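Lysin (Bacillus phage PBC5, PDB 6ILU) is the cell-wall-binding part of a phage endolysin, an SH3b-type module that probably holds the lytic enzyme on the wall of its Bacillus host. Local coordinates at residues Asn26-Pro31 / Glu66-Tyr71; Asp21-Leu27 / Gly38-Lys43; Val6-Glu10 / Val135-Ala139; Phe49-Trp53 / Ala114-Val118. One frame throughout, in Å; residues are numbered along the deposited sequence.

Contact 1 of 4, residues Asn26-Pro31 / Glu66-Tyr71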
# COMPACT_ATOMS: atom_id res chain seq x y z
N ASN A 26 16.91 8.10 -2.81
CA ASN A 26 17.23 7.98 -1.38
C ASN A 26 16.22 7.16 -0.60
O ASN A 26 15.03 7.17 -0.88
CB ASN A 26 17.35 9.35 -0.73
CG ASN A 26 18.44 10.18 -1.37
OD1 ASN A 26 19.52 9.68 -1.62
ND2 ASN A 26 18.12 11.43 -1.69
N LEU A 27 16.76 6.41 0.37
CA LEU A 27 15.97 5.66 1.34
C LEU A 27 16.16 6.31 2.70
O LEU A 27 17.24 6.85 2.99
CB LEU A 27 16.38 4.19 1.42
CG LEU A 27 16.23 3.36 0.15
CD1 LEU A 27 16.71 1.94 0.37
CD2 LEU A 27 14.78 3.39 -0.36
N TYR A 28 15.13 6.16 3.53
CA TYR A 28 15.02 6.87 4.79
C TYR A 28 14.47 5.99 5.89
O TYR A 28 13.78 4.97 5.65
CB TYR A 28 14.07 8.06 4.66
CG TYR A 28 14.53 9.12 3.69
CD1 TYR A 28 15.35 10.16 4.11
CD2 TYR A 28 14.15 9.07 2.35
CE1 TYR A 28 15.77 11.16 3.21
CE2 TYR A 28 14.61 10.04 1.44
CZ TYR A 28 15.39 11.08 1.89
OH TYR A 28 15.82 12.05 1.01
N GLU A 29 14.75 6.39 7.13
CA GLU A 29 13.93 5.91 8.25
C GLU A 29 13.09 7.08 8.78
O GLU A 29 13.30 8.24 8.37
CB GLU A 29 14.81 5.31 9.36
CG GLU A 29 15.79 6.25 9.93
CD GLU A 29 16.71 5.57 10.95
OE1 GLU A 29 16.22 5.17 12.02
OE2 GLU A 29 17.92 5.45 10.69
N ARG A 30 12.09 6.78 9.63
CA ARG A 30 11.28 7.82 10.32
C ARG A 30 10.45 8.65 9.33
O ARG A 30 10.69 9.85 9.09
CB ARG A 30 12.17 8.76 11.19
CG ARG A 30 11.32 9.55 12.20
CD ARG A 30 12.14 10.34 13.21
NE ARG A 30 12.79 11.46 12.52
CZ ARG A 30 13.61 12.31 13.12
NH1 ARG A 30 13.90 12.19 14.43
NH2 ARG A 30 14.16 13.31 12.42
N PRO A 31 9.39 8.05 8.78
CA PRO A 31 8.76 8.70 7.62
C PRO A 31 8.04 10.00 7.93
O PRO A 31 7.88 10.81 7.02
CB PRO A 31 7.79 7.62 7.09
CG PRO A 31 7.60 6.71 8.25
CD PRO A 31 8.92 6.67 8.99
N GLU A 66 12.22 -0.83 8.37
CA GLU A 66 12.25 0.55 8.90
C GLU A 66 13.19 1.49 8.22
O GLU A 66 12.93 2.69 8.23
CB GLU A 66 12.65 0.55 10.39
CG GLU A 66 11.50 0.16 11.38
CD GLU A 66 11.82 0.53 12.80
OE1 GLU A 66 13.02 0.79 13.17
OE2 GLU A 66 10.85 0.49 13.62
N LYS A 67 14.31 0.98 7.70
CA LYS A 67 15.22 1.91 6.97
C LYS A 67 15.04 1.95 5.43
O LYS A 67 15.94 2.43 4.73
CB LYS A 67 16.68 1.53 7.33
CG LYS A 67 16.93 1.64 8.82
CD LYS A 67 18.36 1.31 9.20
CE LYS A 67 19.26 2.49 8.88
NZ LYS A 67 20.64 2.33 9.41
N GLN A 68 13.90 1.48 4.92
CA GLN A 68 13.68 1.45 3.47
C GLN A 68 12.47 2.25 3.05
O GLN A 68 11.78 1.89 2.09
CB GLN A 68 13.56 -0.01 3.02
CG GLN A 68 14.94 -0.71 2.94
CD GLN A 68 15.36 -1.38 4.24
OE1 GLN A 68 14.56 -2.12 4.82
NE2 GLN A 68 16.62 -1.18 4.67
N TRP A 69 12.24 3.39 3.70
CA TRP A 69 11.20 4.31 3.21
C TRP A 69 11.71 5.21 2.10
O TRP A 69 12.86 5.65 2.12
CB TRP A 69 10.69 5.22 4.35
CG TRP A 69 9.90 4.49 5.39
CD1 TRP A 69 10.36 4.03 6.57
CD2 TRP A 69 8.51 4.14 5.32
NE1 TRP A 69 9.33 3.41 7.28
CE2 TRP A 69 8.19 3.49 6.51
CE3 TRP A 69 7.51 4.38 4.36
CZ2 TRP A 69 6.88 3.03 6.79
CZ3 TRP A 69 6.23 3.92 4.60
CH2 TRP A 69 5.92 3.24 5.80
N ALA A 70 10.82 5.50 1.14
CA ALA A 70 11.18 6.36 0.02
C ALA A 70 9.97 7.20 -0.37
O ALA A 70 8.83 6.78 -0.18
CB ALA A 70 11.66 5.54 -1.18
N TYR A 71 10.20 8.36 -0.95
CA TYR A 71 9.03 9.17 -1.35
C TYR A 71 8.31 8.60 -2.57
O TYR A 71 8.95 8.29 -3.58
CB TYR A 71 9.46 10.62 -1.64
CG TYR A 71 9.86 11.39 -0.42
CD1 TYR A 71 8.90 11.82 0.49
CD2 TYR A 71 11.19 11.71 -0.17
CE1 TYR A 71 9.26 12.55 1.63
CE2 TYR A 71 11.54 12.44 0.97
CZ TYR A 71 10.57 12.86 1.85
OH TYR A 71 10.94 13.62 2.94
O HOH W 1 13.05 9.01 -1.57
O HOH W 2 13.66 3.57 12.37
O HOH W 3 11.68 4.02 10.21
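This is a short antiparallel beta contact between the first strand of a hairpin, 25-29, and strand 69-71 near the protein surface. The two meet at a single bridge: Tyr-28 N donates to Trp-69 O at 2.7 Å, and Trp-69 N returns a bond to Tyr-28 O at 2.9 Å. Regular pairing ends after this one bridge, the strand axes being at 124°, though the backbones stay close at Glu-29; waters link the segments on both sides. One water joins Asn-26 O to Tyr-71 N; another joins Arg-30 N to Glu-66 O; a third links the carboxylates of Glu-29 and Glu-66, which would otherwise repel.

Ring side chains make much of the remaining contact. Pro-31 lays its ring on the indole, with CG 3.8 Å from the centroid of the five-membered ring of Trp-69, a CH-pi contact in which a rigid proline fits the aromatic face. Tyr-71 turns its edge toward the face of Tyr-28 in an offset edge-to-face pair, ring centroids 5.5 Å apart. Leu-27 CD2 meets Ala-70 CB at 3.9 Å, the small alanine leaving room for the leucine.

Strand 25-29 is paired in turn with strand 35-40, while Ala-70 bonds to Ile-61 of strand 60-62 and Trp-69 packs against Ala-50 and Tyr-52 of strand 46-52.

Contact 2 of 4, residues Asp21-Leu27 / Gly38-Lys43. With SO4 (sulfate ion), chain E.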
# COMPACT_ATOMS: atom_id res chain seq x y z
N ASP A 21 18.21 4.27 -14.88
CA ASP A 21 18.99 3.25 -14.17
C ASP A 21 20.34 3.89 -13.78
O ASP A 21 20.95 4.63 -14.60
CB ASP A 21 19.19 2.02 -15.06
CG ASP A 21 19.75 0.84 -14.31
OD1 ASP A 21 19.77 0.85 -13.06
OD2 ASP A 21 20.18 -0.11 -15.00
N GLY A 22 20.79 3.63 -12.55
CA GLY A 22 22.02 4.20 -12.05
C GLY A 22 21.83 5.50 -11.26
O GLY A 22 22.75 5.95 -10.57
N TYR A 23 20.66 6.10 -11.36
CA TYR A 23 20.42 7.38 -10.69
C TYR A 23 19.89 7.09 -9.28
O TYR A 23 18.92 6.40 -9.13
CB TYR A 23 19.45 8.23 -11.51
CG TYR A 23 19.23 9.62 -10.98
CD1 TYR A 23 19.91 10.71 -11.53
CD2 TYR A 23 18.37 9.85 -9.91
CE1 TYR A 23 19.72 11.97 -11.04
CE2 TYR A 23 18.16 11.15 -9.42
CZ TYR A 23 18.85 12.18 -10.00
OH TYR A 23 18.68 13.47 -9.53
N GLY A 24 20.59 7.56 -8.25
CA GLY A 24 20.25 7.19 -6.90
C GLY A 24 18.94 7.75 -6.40
O GLY A 24 18.66 8.94 -6.57
N VAL A 25 18.10 6.89 -5.83
CA VAL A 25 16.90 7.32 -5.12
C VAL A 25 17.14 7.08 -3.64
O VAL A 25 17.51 5.97 -3.26
CB VAL A 25 15.67 6.54 -5.55
CG1 VAL A 25 14.47 6.96 -4.70
CG2 VAL A 25 15.41 6.76 -7.02
N ASN A 26 16.91 8.10 -2.81
CA ASN A 26 17.23 7.98 -1.38
C ASN A 26 16.22 7.16 -0.60
O ASN A 26 15.03 7.17 -0.88
CB ASN A 26 17.35 9.35 -0.73
CG ASN A 26 18.44 10.18 -1.37
OD1 ASN A 26 19.52 9.68 -1.62
ND2 ASN A 26 18.12 11.43 -1.69
N LEU A 27 16.76 6.41 0.37
CA LEU A 27 15.97 5.66 1.34
C LEU A 27 16.16 6.31 2.70
O LEU A 27 17.24 6.85 2.99
CB LEU A 27 16.38 4.19 1.42
CG LEU A 27 16.23 3.36 0.15
CD1 LEU A 27 16.71 1.94 0.37
CD2 LEU A 27 14.78 3.39 -0.36
N GLY A 38 20.05 5.59 3.14
CA GLY A 38 20.92 5.12 2.08
C GLY A 38 20.38 5.48 0.73
O GLY A 38 19.57 6.36 0.64
N ASN A 39 20.81 4.74 -0.30
CA ASN A 39 20.67 5.13 -1.69
C ASN A 39 20.49 3.90 -2.61
O ASN A 39 21.33 3.00 -2.58
CB ASN A 39 21.94 5.93 -2.05
CG ASN A 39 21.85 6.62 -3.36
OD1 ASN A 39 22.50 6.22 -4.31
ND2 ASN A 39 21.04 7.67 -3.42
N ILE A 40 19.43 3.85 -3.43
CA ILE A 40 19.20 2.75 -4.40
C ILE A 40 19.52 3.22 -5.83
O ILE A 40 18.86 4.14 -6.30
CB ILE A 40 17.73 2.28 -4.46
CG1 ILE A 40 17.21 1.72 -3.15
CG2 ILE A 40 17.54 1.17 -5.50
CD1 ILE A 40 15.72 1.39 -3.30
N THR A 41 20.44 2.56 -6.52
CA THR A 41 20.82 3.00 -7.87
C THR A 41 20.39 1.96 -8.90
O THR A 41 20.36 2.24 -10.09
CB THR A 41 22.34 3.24 -8.01
OG1 THR A 41 23.06 2.09 -7.51
CG2 THR A 41 22.77 4.49 -7.23
N LYS A 42 20.05 0.76 -8.44
CA LYS A 42 19.68 -0.32 -9.36
C LYS A 42 18.22 -0.21 -9.68
O LYS A 42 17.38 -0.46 -8.82
CB LYS A 42 19.96 -1.71 -8.74
CG LYS A 42 19.71 -2.87 -9.68
CD LYS A 42 20.67 -2.79 -10.86
CE LYS A 42 20.64 -4.02 -11.77
NZ LYS A 42 21.63 -3.83 -12.89
N LYS A 43 17.91 0.17 -10.90
CA LYS A 43 16.52 0.34 -11.27
C LYS A 43 15.87 -0.96 -11.72
O LYS A 43 16.12 -1.45 -12.81
CB LYS A 43 16.40 1.38 -12.39
CG LYS A 43 14.96 1.63 -12.78
CD LYS A 43 14.94 2.77 -13.80
CE LYS A 43 13.53 3.01 -14.27
NZ LYS A 43 13.36 4.23 -15.06
S SO4 E . 20.97 -1.01 -4.61
O1 SO4 E . 21.43 0.04 -5.52
O2 SO4 E . 21.00 -0.51 -3.23
O3 SO4 E . 21.83 -2.18 -4.71
O4 SO4 E . 19.60 -1.38 -4.96
O HOH W 4 18.70 -2.49 -13.75
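Backbone hydrogen bonds dominate here. Val-25 and Ile-40 form an antiparallel hydrogen-bonded pair, N to O at 2.9 Å in both directions, and Leu-27 with Gly-38 forms the next, Leu-27 N to Gly-38 O at 2.8 Å and Gly-38 N to Leu-27 O at 3.1 Å. Beyond the strands, Gly-22 N still reaches Thr-41 O at 2.9 Å; the positive phi of Gly-22 is one that a side chain would make costly.

Polar side chains extend the pairing. At the non-hydrogen-bonded pair between them, Asn-39 ND2 donates to Asn-26 OD1 at 3.1 Å, amides being able to pair across a sheet. Gly-24 leaves space beside Asn-39, whose OD1 a CB there would strike. Asp-21 OD1 accepts from Lys-43 N at 2.9 Å, and a water joins Asp-21 OD2 to Lys-43 O.

Apolar contact lies on the other face, where Leu-27 CD1 touches Ile-40 CG1 at 3.6 Å, a diagonal pairing that Gly-38, lacking a side chain, does not obstruct. A sulfate, probably from the crystallisation liquor, accepts from Thr-41 N through its O1 at 2.9 Å.

Together these bonds define a two-stranded beta hairpin, strands 25-29 and 35-40, whose open end continues into paired loops.

Contact 3 of 4, residues Val6-Glu10 / Val135-Ala139. With SO4 (sulfate ion), chain G.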
# COMPACT_ATOMS: atom_id res chain seq x y z
N VAL A 6 -6.23 -15.75 -7.02
CA VAL A 6 -5.41 -15.98 -5.83
C VAL A 6 -4.75 -14.64 -5.46
O VAL A 6 -4.25 -13.89 -6.31
CB VAL A 6 -4.34 -17.10 -6.04
CG1 VAL A 6 -3.57 -17.36 -4.77
CG2 VAL A 6 -4.99 -18.39 -6.47
N SER A 7 -4.78 -14.33 -4.17
CA SER A 7 -4.29 -13.04 -3.73
C SER A 7 -2.78 -13.03 -3.58
O SER A 7 -2.16 -14.07 -3.31
CB SER A 7 -4.95 -12.61 -2.39
OG SER A 7 -6.34 -12.34 -2.56
N GLU A 8 -2.19 -11.86 -3.78
CA GLU A 8 -0.78 -11.66 -3.46
C GLU A 8 -0.58 -11.88 -1.97
O GLU A 8 -1.19 -11.22 -1.15
CB GLU A 8 -0.32 -10.25 -3.86
CG GLU A 8 -0.35 -9.97 -5.36
CD GLU A 8 0.74 -10.72 -6.10
OE1 GLU A 8 1.70 -11.20 -5.45
OE2 GLU A 8 0.64 -10.84 -7.35
N PRO A 9 0.31 -12.81 -1.59
CA PRO A 9 0.42 -13.10 -0.16
C PRO A 9 1.10 -12.01 0.66
O PRO A 9 0.94 -12.00 1.88
CB PRO A 9 1.24 -14.39 -0.13
CG PRO A 9 1.97 -14.41 -1.41
CD PRO A 9 1.08 -13.75 -2.42
N GLU A 10 1.86 -11.11 0.03
CA GLU A 10 2.51 -10.05 0.80
C GLU A 10 2.48 -8.80 -0.06
O GLU A 10 2.36 -8.90 -1.28
CB GLU A 10 3.95 -10.37 1.16
CG GLU A 10 4.84 -10.64 -0.04
CD GLU A 10 6.31 -10.96 0.33
OE1 GLU A 10 6.63 -11.04 1.55
OE2 GLU A 10 7.13 -11.11 -0.61
N VAL A 135 -12.03 -10.34 0.37
CA VAL A 135 -11.60 -9.66 -0.85
C VAL A 135 -10.49 -10.40 -1.55
O VAL A 135 -9.81 -11.23 -0.95
CB VAL A 135 -11.08 -8.23 -0.52
CG1 VAL A 135 -12.26 -7.32 -0.06
CG2 VAL A 135 -9.92 -8.28 0.49
N THR A 136 -10.29 -10.11 -2.84
CA THR A 136 -9.07 -10.48 -3.52
C THR A 136 -8.14 -9.26 -3.55
O THR A 136 -8.61 -8.11 -3.63
CB THR A 136 -9.31 -10.96 -4.95
OG1 THR A 136 -10.10 -10.00 -5.69
CG2 THR A 136 -10.09 -12.34 -4.95
N ILE A 137 -6.84 -9.52 -3.47
CA ILE A 137 -5.81 -8.47 -3.52
C ILE A 137 -4.85 -8.92 -4.59
O ILE A 137 -4.17 -9.93 -4.40
CB ILE A 137 -5.06 -8.30 -2.19
CG1 ILE A 137 -6.03 -7.95 -1.06
CG2 ILE A 137 -3.87 -7.26 -2.32
CD1 ILE A 137 -5.39 -7.95 0.37
N THR A 138 -4.86 -8.26 -5.74
CA THR A 138 -4.13 -8.80 -6.91
C THR A 138 -3.30 -7.70 -7.60
O THR A 138 -3.53 -6.53 -7.35
CB THR A 138 -5.11 -9.42 -7.94
OG1 THR A 138 -6.08 -8.45 -8.32
CG2 THR A 138 -5.84 -10.67 -7.36
N ALA A 139 -2.37 -8.09 -8.46
CA ALA A 139 -1.43 -7.11 -9.04
C ALA A 139 -2.15 -6.15 -9.99
O ALA A 139 -1.72 -5.00 -10.16
CB ALA A 139 -0.28 -7.83 -9.76
S SO4 G . -7.67 -15.66 -2.59
O1 SO4 G . -7.91 -14.21 -2.58
O2 SO4 G . -6.27 -15.97 -2.29
O3 SO4 G . -8.02 -16.18 -3.92
O4 SO4 G . -8.53 -16.28 -1.59
O HOH W 5 -6.96 -11.24 0.06
O HOH W 6 -1.81 -10.88 -8.61
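Residues 6-8 run extended, without regular secondary structure, alongside strand 135-138 and meet it at Ile-137. The closest CA atoms are those of Ser-7 and Ile-137, 4.8 Å apart. One direct backbone bond joins the segments, Glu-8 N to Ile-137 O at 2.8 Å, and Ser-7 CA adds a CA-H...O contact to the same oxygen, Ile-137 O, at 3.2 Å.

In place of a second backbone bond, the Ser-7 side chain serves: its OG accepts from Ile-137 N at 3.0 Å. A short hydroxyl is well suited to this, because it can accept from the strand and also donate. Here Ser-7 OG gives its proton to O1 of a sulfate, probably from the crystallisation liquor, at a very short 2.4 Å, while Ser-7 N binds the sulfate O2 at 2.9 Å. A water lies 2.9 Å from Ser-7 OG and 3.0 Å from Val-135 O. Before Ser-7, Val-6 O lies 3.7 Å from Thr-138 CG2; after it, the long side chain of Glu-8 carries OE2 to a second water, which accepts from Ala-139 N.

The tail thus borders strand 135-138 near both chain termini. That strand also pairs with 75-84 through Thr-136 and Thr-138, and its Val-135 and Ile-137 side chains pack on Val-122 of strand 121-123.

Contact 4 of 4, residues Phe49-Trp53 / Ala114-Val118. With EDO (1,2-ethanediol), chain J.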
# COMPACT_ATOMS: atom_id res chain seq x y z
N PHE A 49 5.76 -2.67 0.70
CA PHE A 49 5.19 -3.38 1.83
C PHE A 49 4.28 -2.53 2.71
O PHE A 49 3.42 -3.11 3.40
CB PHE A 49 6.32 -4.01 2.67
CG PHE A 49 7.04 -5.07 1.91
CD1 PHE A 49 8.23 -4.79 1.27
CD2 PHE A 49 6.46 -6.32 1.73
CE1 PHE A 49 8.85 -5.76 0.49
CE2 PHE A 49 7.08 -7.32 0.97
CZ PHE A 49 8.28 -7.03 0.33
N ALA A 50 4.43 -1.22 2.68
CA ALA A 50 3.63 -0.32 3.51
C ALA A 50 3.65 1.06 2.92
O ALA A 50 4.56 1.41 2.16
CB ALA A 50 4.15 -0.26 4.97
N GLY A 51 2.68 1.85 3.33
CA GLY A 51 2.56 3.24 2.89
C GLY A 51 2.47 4.12 4.12
O GLY A 51 1.92 3.73 5.18
N TYR A 52 3.09 5.31 4.01
CA TYR A 52 2.94 6.39 4.98
C TYR A 52 2.13 7.43 4.25
O TYR A 52 2.59 7.98 3.22
CB TYR A 52 4.29 6.98 5.39
CG TYR A 52 4.09 8.21 6.21
CD1 TYR A 52 3.46 8.13 7.45
CD2 TYR A 52 4.46 9.47 5.73
CE1 TYR A 52 3.22 9.27 8.22
CE2 TYR A 52 4.25 10.62 6.50
CZ TYR A 52 3.66 10.51 7.75
OH TYR A 52 3.45 11.62 8.53
N TRP A 53 0.91 7.70 4.74
CA TRP A 53 -0.03 8.56 4.03
C TRP A 53 0.01 9.95 4.65
O TRP A 53 -0.89 10.38 5.35
CB TRP A 53 -1.43 7.89 4.07
CG TRP A 53 -1.29 6.56 3.40
CD1 TRP A 53 -1.23 5.30 4.01
CD2 TRP A 53 -1.19 6.33 1.99
NE1 TRP A 53 -1.04 4.34 3.05
CE2 TRP A 53 -1.01 4.94 1.81
CE3 TRP A 53 -1.16 7.17 0.86
CZ2 TRP A 53 -0.85 4.37 0.54
CZ3 TRP A 53 -1.03 6.61 -0.39
CH2 TRP A 53 -0.88 5.22 -0.55
N ALA A 114 -4.82 -1.05 -2.47
CA ALA A 114 -4.34 -1.48 -1.15
C ALA A 114 -3.46 -0.38 -0.56
O ALA A 114 -2.44 -0.07 -1.17
CB ALA A 114 -3.53 -2.76 -1.30
N HIS A 115 -3.84 0.20 0.59
CA HIS A 115 -3.06 1.26 1.23
C HIS A 115 -2.14 0.76 2.35
O HIS A 115 -1.16 1.44 2.69
CB HIS A 115 -3.97 2.34 1.80
CG HIS A 115 -4.53 3.26 0.76
ND1 HIS A 115 -5.40 2.83 -0.22
CD2 HIS A 115 -4.36 4.59 0.56
CE1 HIS A 115 -5.74 3.86 -0.98
NE2 HIS A 115 -5.12 4.94 -0.55
N ASN A 116 -2.47 -0.43 2.90
CA ASN A 116 -1.64 -1.06 3.93
C ASN A 116 -2.29 -2.40 4.21
O ASN A 116 -3.47 -2.58 3.93
CB ASN A 116 -1.54 -0.19 5.23
CG ASN A 116 -0.33 0.73 5.21
OD1 ASN A 116 0.77 0.28 4.90
ND2 ASN A 116 -0.49 1.99 5.65
N ARG A 117 -1.52 -3.33 4.76
CA ARG A 117 -2.06 -4.65 5.14
C ARG A 117 -1.43 -5.04 6.45
O ARG A 117 -0.17 -5.11 6.57
CB ARG A 117 -1.73 -5.74 4.10
CG ARG A 117 -2.43 -5.63 2.80
CD ARG A 117 -1.75 -6.61 1.85
NE ARG A 117 -2.17 -8.00 2.05
CZ ARG A 117 -1.83 -8.97 1.22
NH1 ARG A 117 -1.02 -8.75 0.17
NH2 ARG A 117 -2.30 -10.20 1.44
N VAL A 118 -2.27 -5.33 7.44
CA VAL A 118 -1.85 -5.64 8.81
C VAL A 118 -2.78 -6.67 9.42
O VAL A 118 -4.00 -6.47 9.39
CB VAL A 118 -1.90 -4.37 9.75
CG1 VAL A 118 -1.44 -4.72 11.11
CG2 VAL A 118 -1.08 -3.23 9.14
C1 EDO J . 1.78 -7.70 4.07
O1 EDO J . 2.89 -8.22 3.32
C2 EDO J . 2.14 -6.24 4.34
O2 EDO J . 2.33 -5.63 3.05
O HOH W 7 1.31 -2.36 5.13
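In this all-beta SH3b-type cell-wall-binding protein, the end of strand 46-52 meets His-115 and Asn-116 across a side-chain amide rather than by regular sheet pairing. Phe-49 takes part through its carbonyl: a water sits 2.8 Å from Phe-49 O and 2.7 Å from Asn-116 OD1 and accepts from Arg-117 N. Phe-49 O also accepts from O2 of an ethanediol, probably from the crystallisation liquor, which is bonded to Gly-11 too. Ala-50 follows, its small CB 3.4 Å from Asn-116 OD1, so the amide can come close to the backbone.

Gly-51 is the centre of the contact. Its N donates to Asn-116 OD1 at 2.9 Å and Asn-116 ND2 donates back to Gly-51 O at 3.0 Å, so the asparagine amide mimics a peptide group, offering both a donor and an acceptor. A side chain at Gly-51 would point at the other segment, crowd His-115 O and clash with the Trp-53 indole. Tyr-52 turns away and packs on Trp-69.

Trp-53 points toward the other segment. CD2 of His-115 lies over one face of the indole, the ring planes at 45°, and His-115 ND1 is held by Asn-113 O. An indole combines a broad apolar face with a single donor, and both are used here: CZ2 of Trp-53 lies 3.5 Å from His-115 CD2, and Trp-53 NE1 donates to His-115 O at 2.9 Å.

Contacts 1 and 2 share Asn-26 and Leu-27 on strand 25-29, their centres 12 Å apart: contact 2 pairs the strand with its hairpin partner, contact 1 with strand 69-71. The centre of contact 4 lies about 4 Å from the centre of the chain, and it touches contacts 1 and 3. Toward contact 1, Trp-69 CZ3 packs on Tyr-52 N at 3.5 Å; toward contact 3, Arg-117 NH1 approaches Glu-8 O at 2.8 Å, a probable hydrogen bond. Contacts 1 and 3 lie on opposite sides of the chain centre, 25 Å apart between centres. The sulfates and ethanediol probably come from the crystallisation liquor and do not by themselves locate the cell-wall ligand.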